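Local coordinates for CdiI immunity protein (Cupriavidus taiwanensis, PDB 5T87), which probably neutralises the CdiA toxin of its own contact-dependent growth inhibition system by binding it, protecting the producing cell and its siblings, at residues A27-C32 with D60-L65; L33-Y38 with E43-R48. All blocks are in the same frame, centred on the assembly; numbering follows the deposited sequence.

Contact 1: residues A27-C32 with D60-L65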
ATOM      1  N   ALA A  27      -7.785  -4.383 -13.933  1.00 49.12           N
ATOM      2  CA  ALA A  27      -7.791  -5.790 -13.570  1.00 49.38           C
ATOM      3  C   ALA A  27      -6.495  -6.122 -12.839  1.00 48.55           C
ATOM      4  O   ALA A  27      -6.507  -6.798 -11.795  1.00 46.94           O
ATOM      5  CB  ALA A  27      -7.952  -6.672 -14.804  1.00 49.74           C
ATOM      6  N   ILE A  28      -5.382  -5.616 -13.367  1.00 47.48           N
ATOM      7  CA  ILE A  28      -4.080  -5.951 -12.789  1.00 48.15           C
ATOM      8  C   ILE A  28      -3.921  -5.353 -11.396  1.00 47.29           C
ATOM      9  O   ILE A  28      -3.411  -6.022 -10.483  1.00 45.91           O
ATOM     10  CB  ILE A  28      -2.908  -5.581 -13.724  1.00 48.07           C
ATOM     11  CG1 ILE A  28      -2.882  -6.525 -14.923  1.00 48.59           C
ATOM     12  CG2 ILE A  28      -1.572  -5.712 -13.014  1.00 48.57           C
ATOM     13  CD1 ILE A  28      -2.294  -5.862 -16.143  1.00 49.82           C
ATOM     14  N   ALA A  29      -4.369  -4.111 -11.238  1.00 46.71           N
ATOM     15  CA  ALA A  29      -4.338  -3.453  -9.942  1.00 46.07           C
ATOM     16  C   ALA A  29      -5.174  -4.235  -8.940  1.00 46.33           C
ATOM     17  O   ALA A  29      -4.770  -4.423  -7.792  1.00 45.44           O
ATOM     18  CB  ALA A  29      -4.864  -2.041 -10.065  1.00 46.53           C
ATOM     19  N   ASP A  30      -6.337  -4.701  -9.385  1.00 46.55           N
ATOM     20  CA  ASP A  30      -7.215  -5.461  -8.517  1.00 46.93           C
ATOM     21  C   ASP A  30      -6.542  -6.732  -8.054  1.00 45.27           C
ATOM     22  O   ASP A  30      -6.634  -7.075  -6.898  1.00 45.15           O
ATOM     23  CB  ASP A  30      -8.539  -5.791  -9.215  1.00 48.98           C
ATOM     24  CG  ASP A  30      -9.420  -4.580  -9.398  1.00 49.80           C
ATOM     25  OD1 ASP A  30      -9.090  -3.499  -8.862  1.00 49.62           O
ATOM     26  OD2 ASP A  30     -10.441  -4.714 -10.101  1.00 52.44           O
ATOM     27  N   ALA A  31      -5.861  -7.413  -8.965  1.00 44.57           N
ATOM     28  CA  ALA A  31      -5.104  -8.633  -8.637  1.00 44.06           C
ATOM     29  C   ALA A  31      -4.000  -8.358  -7.617  1.00 43.26           C
ATOM     30  O   ALA A  31      -3.933  -9.019  -6.579  1.00 42.70           O
ATOM     31  CB  ALA A  31      -4.517  -9.243  -9.894  1.00 43.79           C
ATOM     32  N   CYS A  32      -3.167  -7.357  -7.896  1.00 42.76           N
ATOM     33  CA  CYS A  32      -2.148  -6.932  -6.946  1.00 43.25           C
ATOM     34  C   CYS A  32      -2.727  -6.650  -5.585  1.00 43.65           C
ATOM     35  O   CYS A  32      -2.192  -7.078  -4.582  1.00 44.96           O
ATOM     36  CB  CYS A  32      -1.404  -5.705  -7.452  1.00 43.87           C
ATOM     37  SG  CYS A  32      -0.375  -6.084  -8.898  1.00 45.73           S
ATOM     38  N   ASP A  60       4.295   2.674 -15.254  1.00 37.74           N
ATOM     39  CA  ASP A  60       4.863   3.016 -13.945  1.00 37.83           C
ATOM     40  C   ASP A  60       3.845   2.919 -12.811  1.00 37.89           C
ATOM     41  O   ASP A  60       4.169   2.485 -11.714  1.00 37.64           O
ATOM     42  CB  ASP A  60       5.447   4.425 -13.968  1.00 38.04           C
ATOM     43  CG  ASP A  60       6.699   4.532 -14.822  1.00 39.05           C
ATOM     44  OD1 ASP A  60       7.347   3.491 -15.119  1.00 40.54           O
ATOM     45  OD2 ASP A  60       7.053   5.668 -15.192  1.00 39.14           O
ATOM     46  N   SER A  61       2.615   3.325 -13.101  1.00 38.06           N
ATOM     47  CA  SER A  61       1.506   3.227 -12.165  1.00 38.12           C
ATOM     48  C   SER A  61       1.380   1.828 -11.587  1.00 37.71           C
ATOM     49  O   SER A  61       1.241   1.679 -10.395  1.00 37.62           O
ATOM     50  CB  SER A  61       0.187   3.642 -12.843  1.00 37.95           C
ATOM     51  OG  SER A  61      -0.115   2.795 -13.950  1.00 38.31           O
ATOM     52  N   LEU A  62       1.446   0.813 -12.434  1.00 38.69           N
ATOM     53  CA  LEU A  62       1.255  -0.573 -11.995  1.00 39.85           C
ATOM     54  C   LEU A  62       2.443  -1.129 -11.233  1.00 40.62           C
ATOM     55  O   LEU A  62       2.268  -1.834 -10.229  1.00 41.20           O
ATOM     56  CB  LEU A  62       0.925  -1.490 -13.174  1.00 40.04           C
ATOM     57  CG  LEU A  62      -0.496  -1.348 -13.733  1.00 40.48           C
ATOM     58  CD1 LEU A  62      -0.704  -2.354 -14.862  1.00 41.01           C
ATOM     59  CD2 LEU A  62      -1.555  -1.519 -12.631  1.00 40.55           C
ATOM     60  N   ARG A  63       3.636  -0.787 -11.702  1.00 41.92           N
ATOM     61  CA  ARG A  63       4.883  -1.218 -11.078  1.00 42.80           C
ATOM     62  C   ARG A  63       4.988  -0.646  -9.679  1.00 42.77           C
ATOM     63  O   ARG A  63       5.325  -1.347  -8.730  1.00 43.19           O
ATOM     64  CB  ARG A  63       6.068  -0.792 -11.936  1.00 43.80           C
ATOM     65  CG  ARG A  63       6.056  -1.479 -13.291  1.00 45.22           C
ATOM     66  CD  ARG A  63       7.102  -0.960 -14.245  1.00 46.96           C
ATOM     67  NE  ARG A  63       8.442  -1.303 -13.794  1.00 48.58           N
ATOM     68  CZ  ARG A  63       9.442  -0.445 -13.576  1.00 51.18           C
ATOM     69  NH1 ARG A  63       9.303   0.868 -13.779  1.00 52.86           N
ATOM     70  NH2 ARG A  63      10.606  -0.914 -13.162  1.00 52.80           N
ATOM     71  N   SER A  64       4.654   0.627  -9.562  1.00 42.83           N
ATOM     72  CA  SER A  64       4.660   1.323  -8.289  1.00 43.47           C
ATOM     73  C   SER A  64       3.634   0.738  -7.313  1.00 42.91           C
ATOM     74  O   SER A  64       3.932   0.548  -6.122  1.00 43.07           O
ATOM     75  CB  SER A  64       4.407   2.818  -8.524  1.00 44.08           C
ATOM     76  OG  SER A  64       4.781   3.578  -7.391  1.00 46.15           O
ATOM     77  N   LEU A  65       2.441   0.436  -7.820  1.00 41.80           N
ATOM     78  CA  LEU A  65       1.397  -0.165  -6.995  1.00 41.90           C
ATOM     79  C   LEU A  65       1.835  -1.535  -6.425  1.00 42.48           C
ATOM     80  O   LEU A  65       1.612  -1.850  -5.239  1.00 41.63           O
ATOM     81  CB  LEU A  65       0.095  -0.307  -7.794  1.00 41.16           C
ATOM     82  CG  LEU A  65      -1.037  -1.043  -7.064  1.00 41.14           C
ATOM     83  CD1 LEU A  65      -1.387  -0.327  -5.780  1.00 41.34           C
ATOM     84  CD2 LEU A  65      -2.262  -1.220  -7.936  1.00 41.16           C
TER
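Leu62 and Leu65, one turn apart on helix 60-76, pack against Ile28 and Ala29 of helix 25-38 in a parallel helix pair of this all-helical immunity protein. The axes of the two segments run 5° from parallel and 10.2 Å apart at their closest, with helix 42-53 and its flanking loops in the connection between them. Before the first apolar residue, Asp60 turns to its own helix: its OD1 lies 3.5 Å from Arg63 NH1, at the edge of the guanidinium and in its plane, an intrahelical salt bridge on the side facing helix 96-114. Leu62 then divides its two methyls. CD1 meets the branched side chain of Ile28, with CG2 at 3.9 Å, and the two side chains cross at about a right angle; CD2 lies beside the backbone of Ala29, 4.1 Å from its N. The register agrees, since the CA atoms of Ala29 and Leu62 are the nearest pair at 6.6 Å. Arg63 turns off from the interface, and its NE makes a weak hydrogen bond to Ala53 O. Ala29 and Leu65 also touch Leu41 and Arg39, respectively, of the CdiA toxin chain, so one side of this seam forms part of the toxin-binding surface. With CG of Leu65 anti to its backbone N (chi1 175°), CD2 extends across to Ala29, 3.5 Å from CB and 3.6 Å from CA.

Contact 2: residues L33-Y38 with E43-R48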
ATOM      1  N   LEU A  33      -3.843  -5.942  -5.534  1.00 44.85           N
ATOM      2  CA  LEU A  33      -4.440  -5.628  -4.241  1.00 44.68           C
ATOM      3  C   LEU A  33      -5.115  -6.819  -3.575  1.00 45.20           C
ATOM      4  O   LEU A  33      -5.074  -6.932  -2.349  1.00 46.04           O
ATOM      5  CB  LEU A  33      -5.404  -4.468  -4.356  1.00 44.89           C
ATOM      6  CG  LEU A  33      -4.718  -3.112  -4.459  1.00 44.71           C
ATOM      7  CD1 LEU A  33      -5.752  -2.081  -4.908  1.00 44.55           C
ATOM      8  CD2 LEU A  33      -4.051  -2.705  -3.142  1.00 44.92           C
ATOM      9  N   SER A  34      -5.715  -7.711  -4.359  1.00 44.88           N
ATOM     10  CA  SER A  34      -6.292  -8.924  -3.793  1.00 45.76           C
ATOM     11  C   SER A  34      -5.193  -9.764  -3.096  1.00 45.71           C
ATOM     12  O   SER A  34      -5.386 -10.296  -1.988  1.00 45.83           O
ATOM     13  CB  SER A  34      -6.999  -9.735  -4.870  1.00 46.55           C
ATOM     14  OG  SER A  34      -7.805 -10.741  -4.271  1.00 48.73           O
ATOM     15  N   ILE A  35      -4.045  -9.844  -3.756  1.00 44.28           N
ATOM     16  CA  ILE A  35      -2.853 -10.440  -3.179  1.00 44.11           C
ATOM     17  C   ILE A  35      -2.452  -9.691  -1.914  1.00 43.82           C
ATOM     18  O   ILE A  35      -2.235 -10.310  -0.872  1.00 44.09           O
ATOM     19  CB  ILE A  35      -1.682 -10.440  -4.191  1.00 43.37           C
ATOM     20  CG1 ILE A  35      -1.934 -11.479  -5.285  1.00 43.72           C
ATOM     21  CG2 ILE A  35      -0.359 -10.723  -3.503  1.00 43.42           C
ATOM     22  CD1 ILE A  35      -1.124 -11.244  -6.540  1.00 43.92           C
ATOM     23  N   ALA A  36      -2.341  -8.374  -2.008  1.00 43.39           N
ATOM     24  CA  ALA A  36      -1.847  -7.595  -0.879  1.00 44.04           C
ATOM     25  C   ALA A  36      -2.708  -7.775   0.362  1.00 45.11           C
ATOM     26  O   ALA A  36      -2.161  -7.956   1.441  1.00 46.30           O
ATOM     27  CB  ALA A  36      -1.745  -6.130  -1.233  1.00 44.44           C
ATOM     28  N   TYR A  37      -4.035  -7.779   0.193  1.00 45.13           N
ATOM     29  CA  TYR A  37      -4.980  -7.758   1.320  1.00 46.51           C
ATOM     30  C   TYR A  37      -5.424  -9.128   1.807  1.00 47.54           C
ATOM     31  O   TYR A  37      -5.750  -9.268   2.984  1.00 49.06           O
ATOM     32  CB  TYR A  37      -6.254  -6.921   0.979  1.00 47.01           C
ATOM     33  CG  TYR A  37      -6.155  -5.427   1.238  1.00 45.97           C
ATOM     34  CD1 TYR A  37      -4.982  -4.737   0.953  1.00 45.06           C
ATOM     35  CD2 TYR A  37      -7.255  -4.692   1.725  1.00 46.69           C
ATOM     36  CE1 TYR A  37      -4.881  -3.373   1.170  1.00 45.44           C
ATOM     37  CE2 TYR A  37      -7.168  -3.309   1.929  1.00 46.55           C
ATOM     38  CZ  TYR A  37      -5.965  -2.657   1.652  1.00 45.84           C
ATOM     39  OH  TYR A  37      -5.757  -1.310   1.847  1.00 45.31           O
ATOM     40  N   TYR A  38      -5.468 -10.119   0.917  1.00 48.73           N
ATOM     41  CA  TYR A  38      -6.101 -11.418   1.231  1.00 50.29           C
ATOM     42  C   TYR A  38      -5.249 -12.700   1.131  1.00 50.49           C
ATOM     43  O   TYR A  38      -5.641 -13.685   1.735  1.00 50.66           O
ATOM     44  CB  TYR A  38      -7.382 -11.585   0.400  1.00 50.85           C
ATOM     45  CG  TYR A  38      -8.254 -10.349   0.445  1.00 51.87           C
ATOM     46  CD1 TYR A  38      -8.772  -9.889   1.659  1.00 53.11           C
ATOM     47  CD2 TYR A  38      -8.534  -9.616  -0.707  1.00 51.20           C
ATOM     48  CE1 TYR A  38      -9.549  -8.743   1.723  1.00 52.73           C
ATOM     49  CE2 TYR A  38      -9.310  -8.467  -0.656  1.00 51.51           C
ATOM     50  CZ  TYR A  38      -9.818  -8.029   0.562  1.00 52.85           C
ATOM     51  OH  TYR A  38     -10.604  -6.881   0.630  1.00 52.78           O
ATOM     52  N   GLU A  43       5.595 -16.475  -0.046  1.00 42.00           N
ATOM     53  CA  GLU A  43       6.406 -16.837  -1.202  1.00 42.57           C
ATOM     54  C   GLU A  43       5.605 -16.780  -2.492  1.00 42.84           C
ATOM     55  O   GLU A  43       6.033 -16.169  -3.460  1.00 43.65           O
ATOM     56  CB  GLU A  43       7.047 -18.215  -1.017  1.00 43.11           C
ATOM     57  CG  GLU A  43       8.099 -18.252   0.087  1.00 43.23           C
ATOM     58  CD  GLU A  43       9.377 -17.482  -0.220  1.00 43.84           C
ATOM     59  OE1 GLU A  43       9.687 -17.237  -1.397  1.00 42.75           O
ATOM     60  OE2 GLU A  43      10.111 -17.147   0.740  1.00 45.64           O
ATOM     61  N   TRP A  44       4.434 -17.395  -2.495  1.00 43.47           N
ATOM     62  CA  TRP A  44       3.545 -17.363  -3.662  1.00 43.89           C
ATOM     63  C   TRP A  44       3.187 -15.928  -4.074  1.00 43.49           C
ATOM     64  O   TRP A  44       3.240 -15.575  -5.248  1.00 43.26           O
ATOM     65  CB  TRP A  44       2.280 -18.160  -3.350  1.00 44.53           C
ATOM     66  CG  TRP A  44       1.409 -18.403  -4.498  1.00 44.99           C
ATOM     67  CD1 TRP A  44       1.427 -19.484  -5.340  1.00 45.84           C
ATOM     68  CD2 TRP A  44       0.356 -17.557  -4.948  1.00 45.03           C
ATOM     69  NE1 TRP A  44       0.434 -19.349  -6.298  1.00 46.79           N
ATOM     70  CE2 TRP A  44      -0.232 -18.177  -6.076  1.00 45.69           C
ATOM     71  CE3 TRP A  44      -0.153 -16.333  -4.505  1.00 44.44           C
ATOM     72  CZ2 TRP A  44      -1.297 -17.613  -6.760  1.00 46.25           C
ATOM     73  CZ3 TRP A  44      -1.208 -15.770  -5.189  1.00 44.58           C
ATOM     74  CH2 TRP A  44      -1.769 -16.410  -6.311  1.00 45.20           C
ATOM     75  N   ALA A  45       2.833 -15.111  -3.091  1.00 42.93           N
ATOM     76  CA  ALA A  45       2.438 -13.728  -3.337  1.00 42.77           C
ATOM     77  C   ALA A  45       3.595 -12.795  -3.724  1.00 42.72           C
ATOM     78  O   ALA A  45       3.430 -11.957  -4.616  1.00 43.25           O
ATOM     79  CB  ALA A  45       1.721 -13.178  -2.117  1.00 42.97           C
ATOM     80  N   PHE A  46       4.738 -12.923  -3.038  1.00 42.35           N
ATOM     81  CA  PHE A  46       5.918 -12.048  -3.228  1.00 41.81           C
ATOM     82  C   PHE A  46       6.447 -12.233  -4.638  1.00 41.67           C
ATOM     83  O   PHE A  46       6.712 -11.266  -5.326  1.00 40.32           O
ATOM     84  CB  PHE A  46       6.983 -12.392  -2.174  1.00 42.54           C
ATOM     85  CG  PHE A  46       8.260 -11.592  -2.248  1.00 42.70           C
ATOM     86  CD1 PHE A  46       8.245 -10.211  -2.305  1.00 42.89           C
ATOM     87  CD2 PHE A  46       9.492 -12.236  -2.171  1.00 43.14           C
ATOM     88  CE1 PHE A  46       9.428  -9.491  -2.337  1.00 42.95           C
ATOM     89  CE2 PHE A  46      10.688 -11.519  -2.215  1.00 43.26           C
ATOM     90  CZ  PHE A  46      10.654 -10.143  -2.278  1.00 43.20           C
ATOM     91  N   LYS A  47       6.556 -13.492  -5.058  1.00 42.19           N
ATOM     92  CA  LYS A  47       6.908 -13.874  -6.439  1.00 42.86           C
ATOM     93  C   LYS A  47       6.095 -13.109  -7.490  1.00 42.52           C
ATOM     94  O   LYS A  47       6.649 -12.571  -8.449  1.00 43.34           O
ATOM     95  CB  LYS A  47       6.713 -15.383  -6.593  1.00 44.21           C
ATOM     96  CG  LYS A  47       6.777 -15.936  -7.998  1.00 46.33           C
ATOM     97  CD  LYS A  47       6.685 -17.460  -7.992  1.00 48.35           C
ATOM     98  CE  LYS A  47       6.116 -17.963  -9.320  1.00 50.87           C
ATOM     99  NZ  LYS A  47       5.808 -19.423  -9.361  1.00 52.79           N
ATOM    100  N   ARG A  48       4.786 -13.042  -7.289  1.00 41.86           N
ATOM    101  CA  ARG A  48       3.895 -12.447  -8.276  1.00 41.56           C
ATOM    102  C   ARG A  48       3.942 -10.942  -8.318  1.00 40.64           C
ATOM    103  O   ARG A  48       3.982 -10.351  -9.407  1.00 40.67           O
ATOM    104  CB  ARG A  48       2.471 -12.942  -8.089  1.00 42.03           C
ATOM    105  CG  ARG A  48       2.296 -14.310  -8.705  1.00 43.43           C
ATOM    106  CD  ARG A  48       1.167 -15.103  -8.080  1.00 44.80           C
ATOM    107  NE  ARG A  48       1.049 -16.392  -8.757  1.00 46.44           N
ATOM    108  CZ  ARG A  48       1.866 -17.430  -8.575  1.00 46.07           C
ATOM    109  NH1 ARG A  48       2.857 -17.373  -7.694  1.00 46.45           N
ATOM    110  NH2 ARG A  48       1.671 -18.543  -9.267  1.00 46.54           N
TER
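Ile35 holds CG2 anti to its backbone N and CG1 anti to its carbonyl carbon (chi1 -72°), which spreads its two branches over different residues of helix 42-53. CG2 takes the short path and meets Ala45 CB at 3.5 Å. The CA atoms of Ile35 and Ala45 are also the nearest across the segments, 6.2 Å apart, and both CB atoms point at the opposing helix, so a branched residue sits directly against a small one. The other branch reaches Trp44 beside Ala45 and Arg48 one turn on: CG1 approaches Trp44 CZ3 obliquely at 4.4 Å, while the terminal CD1 lies 4.3 Å from Arg48 CB. Ile35 thus touches three residues on two successive turns of the partner. The segments form an antiparallel helical hairpin, joined by a short link after Tyr38, with a signed crossing angle of -148° and an axis separation of 10.2 Å. Helix 60-76 packs near the same seam, where Ala45 also touches Leu73. Within segment 43-48, bordering this apolar contact, Arg48 folds back on Trp44. It starts toward Ile35 at CB, but its guanidinium turns off to lie against the indole, with Arg48 CZ 3.2 Å above the ring plane of Trp44, offset toward the rim. Arg48 NH1 donates to Trp44 O at 3.1 Å, with an N-H...O angle of 150° and the donor tilted out of the carbonyl plane. NE of the same group forms a salt bridge with Asp17 of helix 16-22. Bonds in two directions and the indole against one face would fix the rotation of the guanidinium. On segment 33-38, Leu33 and Tyr37 pack on His46 of the CdiA toxin chain.

Both contacts use helix 25-38, which pairs through its first half with helix 60-76 in contact 1 and through its last turns with helix 42-53 in contact 2; their centres are 12 Å apart. All four touching residues of contact 1 are buried and its cross-segment packing is purely aliphatic. Contact 2 is partly buried: Trp44 and Arg48 are partly exposed, and Ile35 meets an indole and the aliphatic base of an arginine besides Ala45. The salt bridges of both lie off the seam. Contact 1 is parallel and contact 2 antiparallel, as expected where helices alternate in direction along the chain. Contact 1 buries more surface, 221 Å² against 143 Å².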